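PDB 4HCW: thiaminase-I from Naegleria gruberi, which belongs to the thiaminase I family, whose two-domain alpha/beta architecture resembles that of periplasmic binding proteins. Local coordinates for residues T8-F14 against P63-S67. Sequence-based numbering, arbitrary orientation.
Sequences TLTVGLF and PDVFS
Strands 8-13 and 65-67 run parallel, their axes 5° apart and 4.5 Å at closest approach. Val11 pairs with Val65 and Gly12 with Phe66, with CA-CA distances of 5.0 and 4.1 Å. Val65 is gripped through its backbone: Val65 N donates to Thr10 O (3.1 Å), and Val65 O accepts from Gly12 N (2.7 Å). Val65 O also receives a CA-H...O contact from Val11 CA (3.2 Å). Ser67 N then donates to Gly12 O (2.7 Å). Val65 CG1 packs on Val11 CG2 (3.6 Å) and, more loosely, on Leu9 CG (4.2 Å). On this face helix 275-288 covers Leu9 and Val65.

Strand 8-13 lies between strand 44-50, also parallel, and strand 65-69. This is the parallel part of a mixed sheet with helices packed against it, as in the alpha/beta domains of periplasmic-binding-protein-like folds.

Asp64 precedes the second strand with a helical backbone (phi/psi -62/-51) and an m rotamer. Its OD2 accepts from Thr10 N (3.1 Å), and Lys275 forms a salt bridge to the same oxygen. Thr10, chi1 p, returns the link: Asp64 N donates to Thr10 OG1 (3.0 Å), while Thr10 OG1 to Asp64 OD2 (3.0 Å) is weak. At the other end, Ser67 OG lies 3.6 Å from Phe14 CB and hydrogen-bonds to Gln116.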
ATOM      1  N   THR A   8     -22.138 -17.250  12.089  1.00191.43           N
ATOM      2  CA  THR A   8     -21.485 -16.814  10.861  1.00191.43           C
ATOM      3  C   THR A   8     -20.362 -15.825  11.158  1.00191.43           C
ATOM      4  O   THR A   8     -20.354 -15.177  12.203  1.00191.43           O
ATOM      5  CB  THR A   8     -22.486 -16.155   9.893  1.00128.39           C
ATOM      6  OG1 THR A   8     -22.925 -14.902  10.433  1.00128.39           O
ATOM      7  CG2 THR A   8     -23.688 -17.059   9.667  1.00128.39           C
ATOM      8  N   LEU A   9     -19.418 -15.710  10.229  1.00 92.85           N
ATOM      9  CA  LEU A   9     -18.284 -14.804  10.392  1.00 92.85           C
ATOM     10  C   LEU A   9     -18.190 -13.822   9.228  1.00 92.85           C
ATOM     11  O   LEU A   9     -18.034 -14.226   8.076  1.00 92.85           O
ATOM     12  CB  LEU A   9     -16.980 -15.597  10.508  1.00 76.29           C
ATOM     13  CG  LEU A   9     -15.708 -14.798  10.798  1.00 76.29           C
ATOM     14  CD1 LEU A   9     -15.725 -14.260  12.219  1.00 76.29           C
ATOM     15  CD2 LEU A   9     -14.469 -15.647  10.557  1.00 76.29           C
ATOM     16  N   THR A  10     -18.285 -12.532   9.534  1.00 86.28           N
ATOM     17  CA  THR A  10     -18.186 -11.495   8.510  1.00 86.28           C
ATOM     18  C   THR A  10     -16.736 -11.067   8.291  1.00 86.28           C
ATOM     19  O   THR A  10     -16.043 -10.684   9.234  1.00 86.28           O
ATOM     20  CB  THR A  10     -19.035 -10.258   8.865  1.00 70.40           C
ATOM     21  OG1 THR A  10     -18.654  -9.765  10.155  1.00 70.40           O
ATOM     22  CG2 THR A  10     -20.514 -10.612   8.877  1.00 70.40           C
ATOM     23  N   VAL A  11     -16.287 -11.138   7.043  1.00 70.90           N
ATOM     24  CA  VAL A  11     -14.921 -10.761   6.699  1.00 70.90           C
ATOM     25  C   VAL A  11     -14.893  -9.584   5.729  1.00 70.90           C
ATOM     26  O   VAL A  11     -15.487  -9.642   4.652  1.00 70.90           O
ATOM     27  CB  VAL A  11     -14.147 -11.940   6.079  1.00 70.90           C
ATOM     28  CG1 VAL A  11     -12.725 -11.520   5.739  1.00 70.90           C
ATOM     29  CG2 VAL A  11     -14.144 -13.127   7.026  1.00 70.90           C
ATOM     30  N   GLY A  12     -14.201  -8.519   6.120  1.00 76.92           N
ATOM     31  CA  GLY A  12     -14.066  -7.346   5.276  1.00 76.92           C
ATOM     32  C   GLY A  12     -12.747  -7.332   4.524  1.00 76.92           C
ATOM     33  O   GLY A  12     -11.704  -7.011   5.092  1.00 76.92           O
ATOM     34  N   LEU A  13     -12.797  -7.680   3.243  1.00 62.17           N
ATOM     35  CA  LEU A  13     -11.593  -7.769   2.422  1.00 62.17           C
ATOM     36  C   LEU A  13     -11.178  -6.421   1.840  1.00 62.17           C
ATOM     37  O   LEU A  13     -12.018  -5.560   1.575  1.00 62.17           O
ATOM     38  CB  LEU A  13     -11.794  -8.778   1.289  1.00 59.83           C
ATOM     39  CG  LEU A  13     -12.011 -10.235   1.700  1.00 59.83           C
ATOM     40  CD1 LEU A  13     -12.172 -11.117   0.473  1.00 59.83           C
ATOM     41  CD2 LEU A  13     -10.861 -10.721   2.568  1.00 59.83           C
ATOM     42  N   PHE A  14      -9.874  -6.250   1.646  1.00 74.76           N
ATOM     43  CA  PHE A  14      -9.331  -5.062   0.998  1.00 74.76           C
ATOM     44  C   PHE A  14      -9.735  -5.063  -0.473  1.00 74.76           C
ATOM     45  O   PHE A  14      -9.292  -5.919  -1.240  1.00 74.76           O
ATOM     46  CB  PHE A  14      -7.809  -5.039   1.138  1.00 84.18           C
ATOM     47  CG  PHE A  14      -7.167  -3.783   0.627  1.00 84.18           C
ATOM     48  CD1 PHE A  14      -7.197  -2.619   1.377  1.00 84.18           C
ATOM     49  CD2 PHE A  14      -6.520  -3.769  -0.598  1.00 84.18           C
ATOM     50  CE1 PHE A  14      -6.601  -1.461   0.912  1.00 84.18           C
ATOM     51  CE2 PHE A  14      -5.922  -2.616  -1.068  1.00 84.18           C
ATOM     52  CZ  PHE A  14      -5.964  -1.461  -0.312  1.00 84.18           C
ATOM     53  N   PRO A  63     -16.582  -4.844  10.837  1.00104.03           N
ATOM     54  CA  PRO A  63     -17.050  -6.234  10.798  1.00104.03           C
ATOM     55  C   PRO A  63     -16.315  -7.085  11.830  1.00104.03           C
ATOM     56  O   PRO A  63     -15.550  -6.547  12.630  1.00104.03           O
ATOM     57  CB  PRO A  63     -16.675  -6.693   9.382  1.00 83.24           C
ATOM     58  CG  PRO A  63     -16.391  -5.435   8.614  1.00 83.24           C
ATOM     59  CD  PRO A  63     -15.840  -4.484   9.619  1.00 83.24           C
ATOM     60  N   ASP A  64     -16.546  -8.395  11.809  1.00 92.52           N
ATOM     61  CA  ASP A  64     -15.859  -9.309  12.718  1.00 92.52           C
ATOM     62  C   ASP A  64     -14.356  -9.275  12.478  1.00 92.52           C
ATOM     63  O   ASP A  64     -13.568  -9.104  13.409  1.00 92.52           O
ATOM     64  CB  ASP A  64     -16.382 -10.736  12.544  1.00118.92           C
ATOM     65  CG  ASP A  64     -17.792 -10.911  13.069  1.00118.92           C
ATOM     66  OD1 ASP A  64     -18.133 -10.267  14.085  1.00118.92           O
ATOM     67  OD2 ASP A  64     -18.559 -11.693  12.469  1.00118.92           O
ATOM     68  N   VAL A  65     -13.967  -9.441  11.219  1.00 94.94           N
ATOM     69  CA  VAL A  65     -12.570  -9.344  10.819  1.00 94.94           C
ATOM     70  C   VAL A  65     -12.468  -8.531   9.533  1.00 94.94           C
ATOM     71  O   VAL A  65     -13.191  -8.785   8.569  1.00 94.94           O
ATOM     72  CB  VAL A  65     -11.933 -10.740  10.640  1.00 76.91           C
ATOM     73  CG1 VAL A  65     -12.961 -11.732  10.124  1.00 76.91           C
ATOM     74  CG2 VAL A  65     -10.720 -10.672   9.720  1.00 76.91           C
ATOM     75  N   PHE A  66     -11.579  -7.544   9.530  1.00 82.39           N
ATOM     76  CA  PHE A  66     -11.478  -6.612   8.414  1.00 82.39           C
ATOM     77  C   PHE A  66     -10.030  -6.340   8.017  1.00 82.39           C
ATOM     78  O   PHE A  66      -9.117  -6.462   8.833  1.00 82.39           O
ATOM     79  CB  PHE A  66     -12.170  -5.294   8.771  1.00 80.99           C
ATOM     80  CG  PHE A  66     -11.697  -4.695  10.067  1.00 80.99           C
ATOM     81  CD1 PHE A  66     -10.601  -3.849  10.096  1.00 80.99           C
ATOM     82  CD2 PHE A  66     -12.348  -4.982  11.256  1.00 80.99           C
ATOM     83  CE1 PHE A  66     -10.162  -3.302  11.285  1.00 80.99           C
ATOM     84  CE2 PHE A  66     -11.914  -4.437  12.449  1.00 80.99           C
ATOM     85  CZ  PHE A  66     -10.819  -3.595  12.463  1.00 80.99           C
ATOM     86  N   SER A  67      -9.834  -5.969   6.756  1.00 78.82           N
ATOM     87  CA  SER A  67      -8.521  -5.563   6.273  1.00 78.82           C
ATOM     88  C   SER A  67      -8.496  -4.055   6.067  1.00 78.82           C
ATOM     89  O   SER A  67      -9.285  -3.512   5.294  1.00 78.82           O
ATOM     90  CB  SER A  67      -8.178  -6.279   4.967  1.00 88.89           C
ATOM     91  OG  SER A  67      -6.884  -5.920   4.514  1.00 88.89           O
TER